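Spherulin-4 (Aspergillus clavatus, PDB 5C5G) binds N-acetyl-D-galactosamine and is probably a glycoside hydrolase of galactosaminogalactan biosynthesis, as is its Aspergillus fumigatus relative. Local coordinates at residues V40-G45 and A97-Q102; R91-Y96 and R131-V136; D125-L130 and L162-S167; V136-S141 and H147-N152. All coordinates share one frame; numbering follows the deposited sequence.

Contact 1 (V40-G45 and A97-Q102); sequences VVINPG and AAWPTQ
The indole of Trp-99 meets segment 40-45 with its edge: Ile-42 CD1 and Pro-44 CG both lie near the ring plane, beside the benzo end, and neither sits over a face. The same indole packs edge-to-face with the ring of Tyr-96, and it also touches Pro-54 in a loop and Ile-62 of helix 56-66. Ile-42 makes the closer approach. Its CD1 stands 3.7 Å from Trp-99 CH2 and 3.8 Å from Trp-99 CZ3, so the methyl straddles one ring bond, and the two side chains reach each other from opposite directions. Rotation about chi1 (56°) wedges Ile-42 CG1 between its own N and carbonyl carbon, from where CD1 extends to the indole. Pro-44 CG comes in at a slant, 4.1 Å from Trp-99 CH2.

The backbones stay far apart, with 12.7 Å between Pro-44 CA and Trp-99 CA, so the long indole does the bridging from helix 86-103 to the end of strand 38-42. Behind it the helix is kinked at Pro-100, and Ala-98 O takes both Gln-102 N at 2.8 Å and Thr-101 OG1 at 2.9 Å. The join lies close to the sugar-binding region of the barrel, since the side chain of Pro-44 is about 6 Å from that of Tyr-76. With 95 Å² buried between the segments and carbon alone meeting carbon, it rests on dispersion and exclusion of water.

Contact 2 (R91-Y96 and R131-V136); sequences RDIETY and RELTDV
Arg-91 O, on the turn of helix that carries Ile-93 toward Leu-133 and Val-136, is gripped twice by one residue. Thr-95 N reaches it at 2.9 Å and Thr-95 OG1 at 2.7 Å, from opposite faces of the carbonyl plane. The hydroxyl also lies 3.2 Å above the centre of the Arg-91 guanidinium, whose NH2 forms a salt bridge with Asp-92 OD1 at 2.9 Å in the guanidinium plane (N-H...O 160°). Arg-84 takes OD2, so each carboxylate oxygen has its own arginine.

The join between the helices is apolar. Ile-93 CD1 lies 4.0 Å from Val-136 CG1 and 4.1 Å from Leu-133 CD2, while Ile-93 CG2 is also 4.0 Å from Val-136 CG1. Two branches of the isoleucine thus touch one valine methyl from the same side. An extended chi2 (168°) carries CD1 out to where it touches both Val-136 and Leu-133. The backbones come to 8.0 Å, measured from Ile-93 CA to Val-136 CA.

Helices 86-103 and 124-139 are successive outer helices of the barrel. Leu-133 also packs on Ile-86 and Val-89 of the former, and Phe-115 of strand 112-116 touches both Ile-93 and Leu-133 from the barrel wall.

Contact 3 (D125-L130 and L162-S167); sequences DILAYL and LSTADS
Thr-164 carries the loop's side of the contact, its CB directed at helix 124-139 and its two branches serving different partners. From CB, the methyl CG2 runs to Leu-127 CD1 at 3.7 Å, the closest approach between the segments; it also packs on Arg-131 CG, one turn further along the helix. The hydroxyl branch, OG1, takes another course. Chi1 of 69° sets it between the residue's own N and carbonyl carbon, and there it hydrogen-bonds to Tyr-161 O, back within its own loop. What OG1 meets of the helix is merely Leu-130 CB, at 4.2 Å, and His-151 CE1 of strand 148-152 also packs against it.

On the helix side, Leu-127 has CG anti to the backbone N (chi1 179°), and the two side chains approach at a slant, CD1 touching the threonine methyl. The backbones come together at Leu-130 and Thr-164, whose CA atoms are 6.8 Å apart. Beyond the segment, Thr-134 OG1 bonds to Thr-164 O, a polar tie between this loop and the helix.

The chemistry is therefore divided. The methyl branch meets carbon, whereas the buried hydroxyl is satisfied within the loop and only brushes Leu-130 CB. The 118 Å² buried here joins helix 124-139 to the connection that leads into strand 167-172 of the barrel, and the helix need supply no polar partner to the threonine hydroxyl.

Contact 4 (V136-S141 and H147-N152); sequences VVKGTS and HYVVHN
Two hydrogen bonds, both involving His-147, pin the chain just before the strand to the last turn of the helix. His-147 ND1 donates to Val-137 O at 2.8 Å with an N-H...O angle of 160°, the acceptor lying in the ring plane. In return Lys-138 NZ donates to His-147 O at 2.7 Å, from 45° above that carbonyl's plane. The ammonium has a second partner in Asp-166 OD2, a salt bridge, and the same carboxylate oxygen accepts from Val-149 N, so one aspartate links the lysine to the strand.

Two further carbonyls approach the imidazole without bonding: Lys-138 O lies 3.4 Å above one face, toward the rim, and Thr-140 O is 3.2 Å from His-147 CE1 near the plane. These carbonyls might favour a positive ring, although the Lys-138 ammonium nearby would oppose it; the charge is not seen. Within the turn, Thr-140 OG1 binds Val-136 O at 2.7 Å.

In fold terms, helix 124-139 here hands over to strand 148-152, completing a beta-alpha-beta crossover from strand 112-116, its parallel neighbour in the barrel.

Apolar contacts complete the join. Val-137 CG1 meets Val-149 CG2 at 3.8 Å, and the bent Lys-138 chain (chi2 -67°) lays CD against His-147 CB at 3.7 Å.

Overall arrangement
From the N terminus, contact 1 closes first, bringing helix 86-103 back to the end of strand 38-42 after a loop that holds helix 56-66 and strand 71-78. Contact 2 opens inside that loop, on the same helix, and closes on helix 124-139, so the two cross. Contact 3 starts on that second helix before contact 2 has closed and ends at residues 162-167, crossing it in turn. Contact 4 is nested inside contact 3 and shares Val-136 with contact 2, their centres 6 Å apart. Contact 1 is in series with contacts 3 and 4. Together they bind two neighbouring outer helices to each other, to strand 38-42, to strand 148-152 and to the connection entering strand 167-172.

Contact 1 (V40-G45 and A97-Q102)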
loop_
_atom_site.group_PDB
_atom_site.type_symbol
_atom_site.label_atom_id
_atom_site.label_comp_id
_atom_site.label_asym_id
_atom_site.label_seq_id
_atom_site.Cartn_x
_atom_site.Cartn_y
_atom_site.Cartn_z
ATOM N N VAL A 40 -3.009 -3.620 2.948
ATOM C CA VAL A 40 -2.913 -4.599 1.878
ATOM C C VAL A 40 -3.683 -4.088 0.674
ATOM O O VAL A 40 -4.895 -3.910 0.734
ATOM C CB VAL A 40 -3.468 -5.939 2.354
ATOM C CG1 VAL A 40 -3.424 -6.972 1.234
ATOM C CG2 VAL A 40 -2.711 -6.438 3.583
ATOM N N VAL A 41 -2.979 -3.850 -0.426
ATOM C CA VAL A 41 -3.631 -3.380 -1.640
ATOM C C VAL A 41 -3.991 -4.574 -2.496
ATOM O O VAL A 41 -3.121 -5.381 -2.844
ATOM C CB VAL A 41 -2.716 -2.470 -2.453
ATOM C CG1 VAL A 41 -3.442 -1.949 -3.667
ATOM C CG2 VAL A 41 -2.200 -1.318 -1.584
ATOM N N ILE A 42 -5.249 -4.684 -2.852
ATOM C CA ILE A 42 -5.654 -5.730 -3.787
ATOM C C ILE A 42 -6.044 -5.076 -5.110
ATOM O O ILE A 42 -6.459 -3.905 -5.182
ATOM C CB ILE A 42 -6.717 -6.652 -3.211
ATOM C CG1 ILE A 42 -7.895 -5.839 -2.763
ATOM C CG2 ILE A 42 -6.160 -7.471 -2.002
ATOM C CD1 ILE A 42 -8.934 -5.583 -3.819
ATOM N N ASN A 43 -5.887 -5.847 -6.166
ATOM C CA ASN A 43 -5.835 -5.299 -7.506
ATOM C C ASN A 43 -6.234 -6.367 -8.514
ATOM O O ASN A 43 -5.385 -6.985 -9.136
ATOM C CB ASN A 43 -4.412 -4.798 -7.748
ATOM C CG ASN A 43 -4.233 -4.153 -9.076
ATOM O OD1 ASN A 43 -5.201 -3.867 -9.784
ATOM N ND2 ASN A 43 -2.985 -3.908 -9.442
ATOM N N PRO A 44 -7.536 -6.573 -8.690
ATOM C CA PRO A 44 -7.958 -7.628 -9.614
ATOM C C PRO A 44 -7.481 -7.445 -11.057
ATOM O O PRO A 44 -7.126 -8.432 -11.691
ATOM C CB PRO A 44 -9.478 -7.583 -9.503
ATOM C CG PRO A 44 -9.721 -7.102 -8.093
ATOM C CD PRO A 44 -8.649 -6.076 -7.866
ATOM N N GLY A 45 -7.452 -6.222 -11.564
ATOM C CA GLY A 45 -7.065 -5.985 -12.950
ATOM C C GLY A 45 -6.801 -4.509 -13.203
ATOM O O GLY A 45 -7.530 -3.862 -13.949
ATOM N N ALA A 97 -16.585 -0.053 -3.515
ATOM C CA ALA A 97 -17.448 0.276 -2.399
ATOM C C ALA A 97 -18.704 -0.582 -2.369
ATOM O O ALA A 97 -19.213 -0.883 -1.301
ATOM C CB ALA A 97 -17.836 1.732 -2.448
ATOM N N ALA A 98 -19.208 -0.947 -3.549
ATOM C CA ALA A 98 -20.444 -1.709 -3.644
ATOM C C ALA A 98 -20.227 -3.196 -3.483
ATOM O O ALA A 98 -21.200 -3.936 -3.412
ATOM C CB ALA A 98 -21.157 -1.417 -4.959
ATOM N N TRP A 99 -18.976 -3.649 -3.410
ATOM C CA TRP A 99 -18.701 -5.075 -3.264
ATOM C C TRP A 99 -19.526 -5.796 -2.177
ATOM O O TRP A 99 -20.091 -6.849 -2.450
ATOM C CB TRP A 99 -17.206 -5.317 -3.033
ATOM C CG TRP A 99 -16.364 -5.375 -4.274
ATOM C CD1 TRP A 99 -16.765 -5.224 -5.561
ATOM C CD2 TRP A 99 -14.958 -5.641 -4.321
ATOM N NE1 TRP A 99 -15.696 -5.386 -6.421
ATOM C CE2 TRP A 99 -14.574 -5.644 -5.676
ATOM C CE3 TRP A 99 -13.987 -5.884 -3.341
ATOM C CZ2 TRP A 99 -13.257 -5.897 -6.081
ATOM C CZ3 TRP A 99 -12.688 -6.133 -3.742
ATOM C CH2 TRP A 99 -12.339 -6.143 -5.101
ATOM N N PRO A 100 -19.584 -5.263 -0.945
ATOM C CA PRO A 100 -20.283 -6.029 0.098
ATOM C C PRO A 100 -21.781 -6.105 -0.146
ATOM O O PRO A 100 -22.391 -7.132 0.164
ATOM C CB PRO A 100 -19.964 -5.259 1.386
ATOM C CG PRO A 100 -19.473 -3.933 0.936
ATOM C CD PRO A 100 -18.819 -4.141 -0.385
ATOM N N THR A 101 -22.370 -5.071 -0.738
ATOM C CA THR A 101 -23.802 -5.103 -1.018
ATOM C C THR A 101 -24.098 -5.939 -2.267
ATOM O O THR A 101 -25.057 -6.700 -2.296
ATOM C CB THR A 101 -24.390 -3.696 -1.155
ATOM O OG1 THR A 101 -23.640 -2.940 -2.099
ATOM C CG2 THR A 101 -24.351 -2.990 0.169
ATOM N N GLN A 102 -23.254 -5.835 -3.287
ATOM C CA GLN A 102 -23.443 -6.608 -4.514
ATOM C C GLN A 102 -23.309 -8.103 -4.260
ATOM O O GLN A 102 -23.953 -8.903 -4.930
ATOM C CB GLN A 102 -22.435 -6.172 -5.581
ATOM C CG GLN A 102 -22.730 -4.799 -6.143
ATOM C CD GLN A 102 -23.753 -4.824 -7.257
ATOM O OE1 GLN A 102 -24.214 -5.885 -7.676
ATOM N NE2 GLN A 102 -24.114 -3.652 -7.738
#

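Contact 2 (R91-Y96 and R131-V136)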
loop_
_atom_site.group_PDB
_atom_site.type_symbol
_atom_site.label_atom_id
_atom_site.label_comp_id
_atom_site.label_asym_id
_atom_site.label_seq_id
_atom_site.Cartn_x
_atom_site.Cartn_y
_atom_site.Cartn_z
ATOM N N ARG A 91 -15.959 5.573 -11.023
ATOM C CA ARG A 91 -16.598 4.279 -11.268
ATOM C C ARG A 91 -15.834 3.187 -10.533
ATOM O O ARG A 91 -16.428 2.310 -9.897
ATOM C CB ARG A 91 -16.682 3.963 -12.762
ATOM C CG ARG A 91 -17.232 2.573 -13.066
ATOM C CD ARG A 91 -16.141 1.510 -13.136
ATOM N NE ARG A 91 -16.719 0.189 -13.342
ATOM C CZ ARG A 91 -16.043 -0.944 -13.212
ATOM N NH1 ARG A 91 -16.651 -2.100 -13.415
ATOM N NH2 ARG A 91 -14.752 -0.919 -12.912
ATOM N N ASP A 92 -14.516 3.225 -10.586
ATOM C CA ASP A 92 -13.732 2.184 -9.945
ATOM C C ASP A 92 -13.881 2.252 -8.423
ATOM O O ASP A 92 -14.035 1.228 -7.753
ATOM C CB ASP A 92 -12.255 2.268 -10.340
ATOM C CG ASP A 92 -11.995 1.825 -11.760
ATOM O OD1 ASP A 92 -12.881 1.212 -12.395
ATOM O OD2 ASP A 92 -10.878 2.094 -12.257
ATOM N N ILE A 93 -13.825 3.455 -7.849
ATOM C CA ILE A 93 -14.014 3.607 -6.409
ATOM C C ILE A 93 -15.358 3.019 -6.001
ATOM O O ILE A 93 -15.463 2.265 -5.020
ATOM C CB ILE A 93 -13.978 5.095 -6.005
ATOM C CG1 ILE A 93 -12.590 5.702 -6.266
ATOM C CG2 ILE A 93 -14.350 5.249 -4.540
ATOM C CD1 ILE A 93 -12.570 7.227 -6.173
ATOM N N GLU A 94 -16.400 3.399 -6.721
ATOM C CA GLU A 94 -17.758 2.974 -6.398
ATOM C C GLU A 94 -17.949 1.475 -6.576
ATOM O O GLU A 94 -18.754 0.860 -5.889
ATOM C CB GLU A 94 -18.767 3.764 -7.225
ATOM C CG GLU A 94 -18.812 5.217 -6.757
ATOM C CD GLU A 94 -19.784 6.075 -7.516
ATOM O OE1 GLU A 94 -20.289 5.623 -8.564
ATOM O OE2 GLU A 94 -20.041 7.209 -7.047
ATOM N N THR A 95 -17.225 0.884 -7.506
ATOM C CA THR A 95 -17.300 -0.557 -7.728
ATOM C C THR A 95 -16.782 -1.279 -6.490
ATOM O O THR A 95 -17.454 -2.151 -5.942
ATOM C CB THR A 95 -16.510 -0.956 -8.995
ATOM O OG1 THR A 95 -17.088 -0.310 -10.144
ATOM C CG2 THR A 95 -16.560 -2.447 -9.219
ATOM N N TYR A 96 -15.594 -0.919 -6.017
ATOM C CA TYR A 96 -15.100 -1.511 -4.771
ATOM C C TYR A 96 -16.072 -1.272 -3.625
ATOM O O TYR A 96 -16.336 -2.175 -2.816
ATOM C CB TYR A 96 -13.756 -0.914 -4.371
ATOM C CG TYR A 96 -12.539 -1.359 -5.158
ATOM C CD1 TYR A 96 -12.081 -2.669 -5.130
ATOM C CD2 TYR A 96 -11.835 -0.442 -5.923
ATOM C CE1 TYR A 96 -10.962 -3.052 -5.828
ATOM C CE2 TYR A 96 -10.720 -0.804 -6.625
ATOM C CZ TYR A 96 -10.271 -2.119 -6.575
ATOM O OH TYR A 96 -9.163 -2.541 -7.259
ATOM N N ARG A 131 -8.240 16.218 -4.241
ATOM C CA ARG A 131 -9.127 16.499 -3.113
ATOM C C ARG A 131 -10.530 15.959 -3.361
ATOM O O ARG A 131 -11.181 15.429 -2.447
ATOM C CB ARG A 131 -9.174 18.002 -2.827
ATOM C CG ARG A 131 -7.931 18.522 -2.096
ATOM C CD ARG A 131 -7.831 20.065 -2.112
ATOM N NE ARG A 131 -8.919 20.792 -1.433
ATOM C CZ ARG A 131 -8.992 20.990 -0.120
ATOM N NH1 ARG A 131 -8.077 20.465 0.684
ATOM N NH2 ARG A 131 -9.991 21.701 0.398
ATOM N N GLU A 132 -11.005 16.087 -4.596
ATOM C CA GLU A 132 -12.299 15.526 -4.947
ATOM C C GLU A 132 -12.297 14.012 -4.759
ATOM O O GLU A 132 -13.251 13.442 -4.232
ATOM C CB GLU A 132 -12.697 15.879 -6.385
ATOM C CG GLU A 132 -14.049 15.294 -6.765
ATOM C CD GLU A 132 -14.648 15.859 -8.029
ATOM O OE1 GLU A 132 -14.126 16.859 -8.562
ATOM O OE2 GLU A 132 -15.666 15.293 -8.482
ATOM N N LEU A 133 -11.237 13.350 -5.186
ATOM C CA LEU A 133 -11.152 11.909 -5.007
ATOM C C LEU A 133 -11.189 11.514 -3.549
ATOM O O LEU A 133 -11.835 10.527 -3.203
ATOM C CB LEU A 133 -9.911 11.336 -5.680
ATOM C CG LEU A 133 -9.932 11.389 -7.206
ATOM C CD1 LEU A 133 -8.660 10.740 -7.739
ATOM C CD2 LEU A 133 -11.177 10.729 -7.819
ATOM N N THR A 134 -10.500 12.252 -2.696
ATOM C CA THR A 134 -10.564 11.977 -1.272
ATOM C C THR A 134 -11.982 12.164 -0.745
ATOM O O THR A 134 -12.465 11.347 0.048
ATOM C CB THR A 134 -9.523 12.806 -0.512
ATOM O OG1 THR A 134 -8.252 12.241 -0.823
ATOM C CG2 THR A 134 -9.732 12.743 0.991
ATOM N N ASP A 135 -12.660 13.224 -1.173
ATOM C CA ASP A 135 -14.051 13.420 -0.772
ATOM C C ASP A 135 -14.929 12.245 -1.188
ATOM O O ASP A 135 -15.800 11.810 -0.443
ATOM C CB ASP A 135 -14.606 14.724 -1.368
ATOM C CG ASP A 135 -14.093 15.968 -0.663
ATOM O OD1 ASP A 135 -13.495 15.853 0.428
ATOM O OD2 ASP A 135 -14.316 17.070 -1.204
ATOM N N VAL A 136 -14.706 11.735 -2.386
ATOM C CA VAL A 136 -15.461 10.582 -2.856
ATOM C C VAL A 136 -15.195 9.362 -1.984
ATOM O O VAL A 136 -16.127 8.677 -1.549
ATOM C CB VAL A 136 -15.159 10.264 -4.337
ATOM C CG1 VAL A 136 -15.849 8.970 -4.773
ATOM C CG2 VAL A 136 -15.605 11.413 -5.224
#

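Contact 3 (D125-L130 and L162-S167)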
loop_
_atom_site.group_PDB
_atom_site.type_symbol
_atom_site.label_atom_id
_atom_site.label_comp_id
_atom_site.label_asym_id
_atom_site.label_seq_id
_atom_site.Cartn_x
_atom_site.Cartn_y
_atom_site.Cartn_z
ATOM N N ASP A 125 -5.112 22.571 -10.355
ATOM C CA ASP A 125 -6.190 21.737 -10.890
ATOM C C ASP A 125 -5.995 20.294 -10.449
ATOM O O ASP A 125 -6.952 19.559 -10.198
ATOM C CB ASP A 125 -6.241 21.774 -12.421
ATOM C CG ASP A 125 -6.737 23.095 -12.966
ATOM O OD1 ASP A 125 -7.149 23.955 -12.164
ATOM O OD2 ASP A 125 -6.723 23.257 -14.206
ATOM N N ILE A 126 -4.740 19.861 -10.382
ATOM C CA ILE A 126 -4.453 18.522 -9.908
ATOM C C ILE A 126 -4.802 18.405 -8.432
ATOM O O ILE A 126 -5.393 17.421 -8.003
ATOM C CB ILE A 126 -2.986 18.137 -10.126
ATOM C CG1 ILE A 126 -2.702 18.058 -11.627
ATOM C CG2 ILE A 126 -2.662 16.824 -9.440
ATOM C CD1 ILE A 126 -1.246 17.859 -11.978
ATOM N N LEU A 127 -4.439 19.412 -7.646
ATOM C CA LEU A 127 -4.800 19.395 -6.237
ATOM C C LEU A 127 -6.319 19.261 -6.078
ATOM O O LEU A 127 -6.791 18.483 -5.267
ATOM C CB LEU A 127 -4.290 20.650 -5.529
ATOM C CG LEU A 127 -4.641 20.726 -4.042
ATOM C CD1 LEU A 127 -3.988 19.611 -3.236
ATOM C CD2 LEU A 127 -4.267 22.082 -3.468
ATOM N N ALA A 128 -7.089 20.006 -6.866
ATOM C CA ALA A 128 -8.544 19.932 -6.798
ATOM C C ALA A 128 -9.067 18.537 -7.156
ATOM O O ALA A 128 -10.002 18.020 -6.532
ATOM C CB ALA A 128 -9.174 20.994 -7.713
ATOM N N TYR A 129 -8.444 17.918 -8.147
ATOM C CA TYR A 129 -8.790 16.567 -8.574
ATOM C C TYR A 129 -8.529 15.589 -7.451
ATOM O O TYR A 129 -9.399 14.772 -7.123
ATOM C CB TYR A 129 -7.955 16.233 -9.807
ATOM C CG TYR A 129 -7.990 14.846 -10.436
ATOM C CD1 TYR A 129 -7.227 13.807 -9.929
ATOM C CD2 TYR A 129 -8.674 14.626 -11.621
ATOM C CE1 TYR A 129 -7.201 12.574 -10.548
ATOM C CE2 TYR A 129 -8.648 13.394 -12.250
ATOM C CZ TYR A 129 -7.906 12.379 -11.708
ATOM O OH TYR A 129 -7.843 11.165 -12.337
ATOM N N LEU A 130 -7.355 15.656 -6.836
ATOM C CA LEU A 130 -7.035 14.736 -5.752
ATOM C C LEU A 130 -7.927 14.963 -4.546
ATOM O O LEU A 130 -8.354 14.005 -3.894
ATOM C CB LEU A 130 -5.569 14.848 -5.350
ATOM C CG LEU A 130 -4.568 14.408 -6.430
ATOM C CD1 LEU A 130 -3.148 14.686 -5.988
ATOM C CD2 LEU A 130 -4.730 12.924 -6.760
ATOM N N LEU A 162 0.579 15.954 0.167
ATOM C CA LEU A 162 0.642 14.952 1.222
ATOM C C LEU A 162 -0.586 14.966 2.116
ATOM O O LEU A 162 -1.024 13.914 2.582
ATOM C CB LEU A 162 1.890 15.134 2.068
ATOM C CG LEU A 162 3.196 14.909 1.320
ATOM C CD1 LEU A 162 4.373 15.263 2.217
ATOM C CD2 LEU A 162 3.360 13.488 0.795
ATOM N N SER A 163 -1.151 16.134 2.369
ATOM C CA SER A 163 -2.272 16.208 3.304
ATOM C C SER A 163 -3.587 15.742 2.670
ATOM O O SER A 163 -4.587 15.605 3.380
ATOM C CB SER A 163 -2.412 17.611 3.876
ATOM O OG SER A 163 -2.731 18.509 2.847
ATOM N N THR A 164 -3.595 15.469 1.369
ATOM C CA THR A 164 -4.794 14.950 0.710
ATOM C C THR A 164 -4.949 13.437 0.836
ATOM O O THR A 164 -5.981 12.878 0.460
ATOM C CB THR A 164 -4.845 15.347 -0.781
ATOM O OG1 THR A 164 -3.841 14.668 -1.547
ATOM C CG2 THR A 164 -4.654 16.829 -0.921
ATOM N N ALA A 165 -3.944 12.768 1.376
ATOM C CA ALA A 165 -3.948 11.314 1.530
ATOM C C ALA A 165 -3.565 10.965 2.962
ATOM O O ALA A 165 -2.909 11.759 3.658
ATOM C CB ALA A 165 -2.983 10.658 0.550
ATOM N N ASP A 166 -3.953 9.784 3.412
ATOM C CA ASP A 166 -3.484 9.267 4.684
ATOM C C ASP A 166 -2.030 8.842 4.624
ATOM O O ASP A 166 -1.271 9.045 5.581
ATOM C CB ASP A 166 -4.365 8.109 5.124
ATOM C CG ASP A 166 -5.768 8.552 5.406
ATOM O OD1 ASP A 166 -5.948 9.331 6.369
ATOM O OD2 ASP A 166 -6.721 8.165 4.697
ATOM N N SER A 167 -1.621 8.287 3.486
ATOM C CA SER A 167 -0.218 7.940 3.234
ATOM C C SER A 167 0.097 8.111 1.777
ATOM O O SER A 167 -0.778 7.905 0.931
ATOM C CB SER A 167 0.080 6.499 3.645
ATOM O OG SER A 167 -0.134 6.311 5.033
#

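Contact 4 (V136-S141 and H147-N152)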
loop_
_atom_site.group_PDB
_atom_site.type_symbol
_atom_site.label_atom_id
_atom_site.label_comp_id
_atom_site.label_asym_id
_atom_site.label_seq_id
_atom_site.Cartn_x
_atom_site.Cartn_y
_atom_site.Cartn_z
ATOM N N VAL A 136 -14.706 11.735 -2.386
ATOM C CA VAL A 136 -15.461 10.582 -2.856
ATOM C C VAL A 136 -15.195 9.362 -1.984
ATOM O O VAL A 136 -16.127 8.677 -1.549
ATOM C CB VAL A 136 -15.159 10.264 -4.337
ATOM C CG1 VAL A 136 -15.849 8.970 -4.773
ATOM C CG2 VAL A 136 -15.605 11.413 -5.224
ATOM N N VAL A 137 -13.933 9.075 -1.689
ATOM C CA VAL A 137 -13.633 7.929 -0.855
ATOM C C VAL A 137 -14.252 8.083 0.528
ATOM O O VAL A 137 -14.869 7.143 1.053
ATOM C CB VAL A 137 -12.133 7.738 -0.729
ATOM C CG1 VAL A 137 -11.799 6.635 0.276
ATOM C CG2 VAL A 137 -11.557 7.393 -2.078
ATOM N N LYS A 138 -14.097 9.254 1.131
ATOM C CA LYS A 138 -14.606 9.486 2.482
ATOM C C LYS A 138 -16.127 9.478 2.539
ATOM O O LYS A 138 -16.695 9.245 3.604
ATOM C CB LYS A 138 -14.087 10.817 3.029
ATOM C CG LYS A 138 -12.569 10.906 3.158
ATOM C CD LYS A 138 -11.981 9.978 4.209
ATOM C CE LYS A 138 -10.465 10.199 4.346
ATOM N NZ LYS A 138 -9.757 9.133 5.145
ATOM N N GLY A 139 -16.796 9.750 1.419
ATOM C CA GLY A 139 -18.244 9.884 1.410
ATOM C C GLY A 139 -19.024 8.711 0.848
ATOM O O GLY A 139 -20.256 8.734 0.828
ATOM N N THR A 140 -18.330 7.675 0.394
ATOM C CA THR A 140 -18.994 6.552 -0.256
ATOM C C THR A 140 -19.168 5.379 0.699
ATOM O O THR A 140 -18.197 4.842 1.246
ATOM C CB THR A 140 -18.215 6.102 -1.500
ATOM O OG1 THR A 140 -18.131 7.183 -2.445
ATOM C CG2 THR A 140 -18.923 4.950 -2.180
ATOM N N SER A 141 -20.424 4.982 0.894
ATOM C CA SER A 141 -20.733 3.856 1.751
ATOM C C SER A 141 -20.093 2.596 1.177
ATOM O O SER A 141 -20.133 2.369 -0.033
ATOM C CB SER A 141 -22.243 3.660 1.851
ATOM O OG SER A 141 -22.542 2.675 2.821
ATOM N N HIS A 147 -12.231 4.486 5.455
ATOM C CA HIS A 147 -12.200 5.324 4.260
ATOM C C HIS A 147 -10.787 5.837 3.995
ATOM O O HIS A 147 -10.562 7.015 3.730
ATOM C CB HIS A 147 -13.161 6.502 4.400
ATOM C CG HIS A 147 -14.597 6.101 4.574
ATOM N ND1 HIS A 147 -15.478 6.018 3.518
ATOM C CD2 HIS A 147 -15.302 5.759 5.678
ATOM C CE1 HIS A 147 -16.666 5.645 3.962
ATOM N NE2 HIS A 147 -16.590 5.486 5.271
ATOM N N TYR A 148 -9.833 4.925 4.052
ATOM C CA TYR A 148 -8.418 5.265 3.921
ATOM C C TYR A 148 -8.094 5.677 2.491
ATOM O O TYR A 148 -8.666 5.149 1.534
ATOM C CB TYR A 148 -7.620 4.019 4.266
ATOM C CG TYR A 148 -6.275 4.156 4.929
ATOM C CD1 TYR A 148 -6.154 4.662 6.218
ATOM C CD2 TYR A 148 -5.130 3.677 4.299
ATOM C CE1 TYR A 148 -4.914 4.740 6.834
ATOM C CE2 TYR A 148 -3.889 3.741 4.909
ATOM C CZ TYR A 148 -3.787 4.272 6.171
ATOM O OH TYR A 148 -2.548 4.331 6.770
ATOM N N VAL A 149 -7.158 6.605 2.344
ATOM C CA VAL A 149 -6.680 7.057 1.044
ATOM C C VAL A 149 -5.163 6.974 1.011
ATOM O O VAL A 149 -4.479 7.573 1.850
ATOM C CB VAL A 149 -7.090 8.511 0.777
ATOM C CG1 VAL A 149 -6.449 9.038 -0.509
ATOM C CG2 VAL A 149 -8.602 8.619 0.677
ATOM N N VAL A 150 -4.641 6.234 0.038
ATOM C CA VAL A 150 -3.198 6.184 -0.198
ATOM C C VAL A 150 -2.930 6.634 -1.620
ATOM O O VAL A 150 -3.689 6.291 -2.527
ATOM C CB VAL A 150 -2.619 4.771 0.054
ATOM C CG1 VAL A 150 -1.126 4.681 -0.285
ATOM C CG2 VAL A 150 -2.835 4.364 1.500
ATOM N N HIS A 151 -1.873 7.422 -1.800
ATOM C CA HIS A 151 -1.411 7.836 -3.113
ATOM C C HIS A 151 -0.092 7.178 -3.423
ATOM O O HIS A 151 0.758 7.058 -2.537
ATOM C CB HIS A 151 -1.170 9.343 -3.132
ATOM C CG HIS A 151 -2.414 10.156 -3.079
ATOM N ND1 HIS A 151 -2.391 11.526 -2.979
ATOM C CD2 HIS A 151 -3.717 9.796 -3.125
ATOM C CE1 HIS A 151 -3.634 11.979 -2.969
ATOM N NE2 HIS A 151 -4.455 10.951 -3.052
ATOM N N ASN A 152 0.120 6.814 -4.678
ATOM C CA ASN A 152 1.425 6.338 -5.133
ATOM C C ASN A 152 1.986 7.138 -6.304
ATOM O O ASN A 152 1.821 6.767 -7.463
ATOM C CB ASN A 152 1.403 4.878 -5.531
ATOM C CG ASN A 152 2.794 4.372 -5.860
ATOM O OD1 ASN A 152 3.802 4.995 -5.501
ATOM N ND2 ASN A 152 2.870 3.272 -6.597
#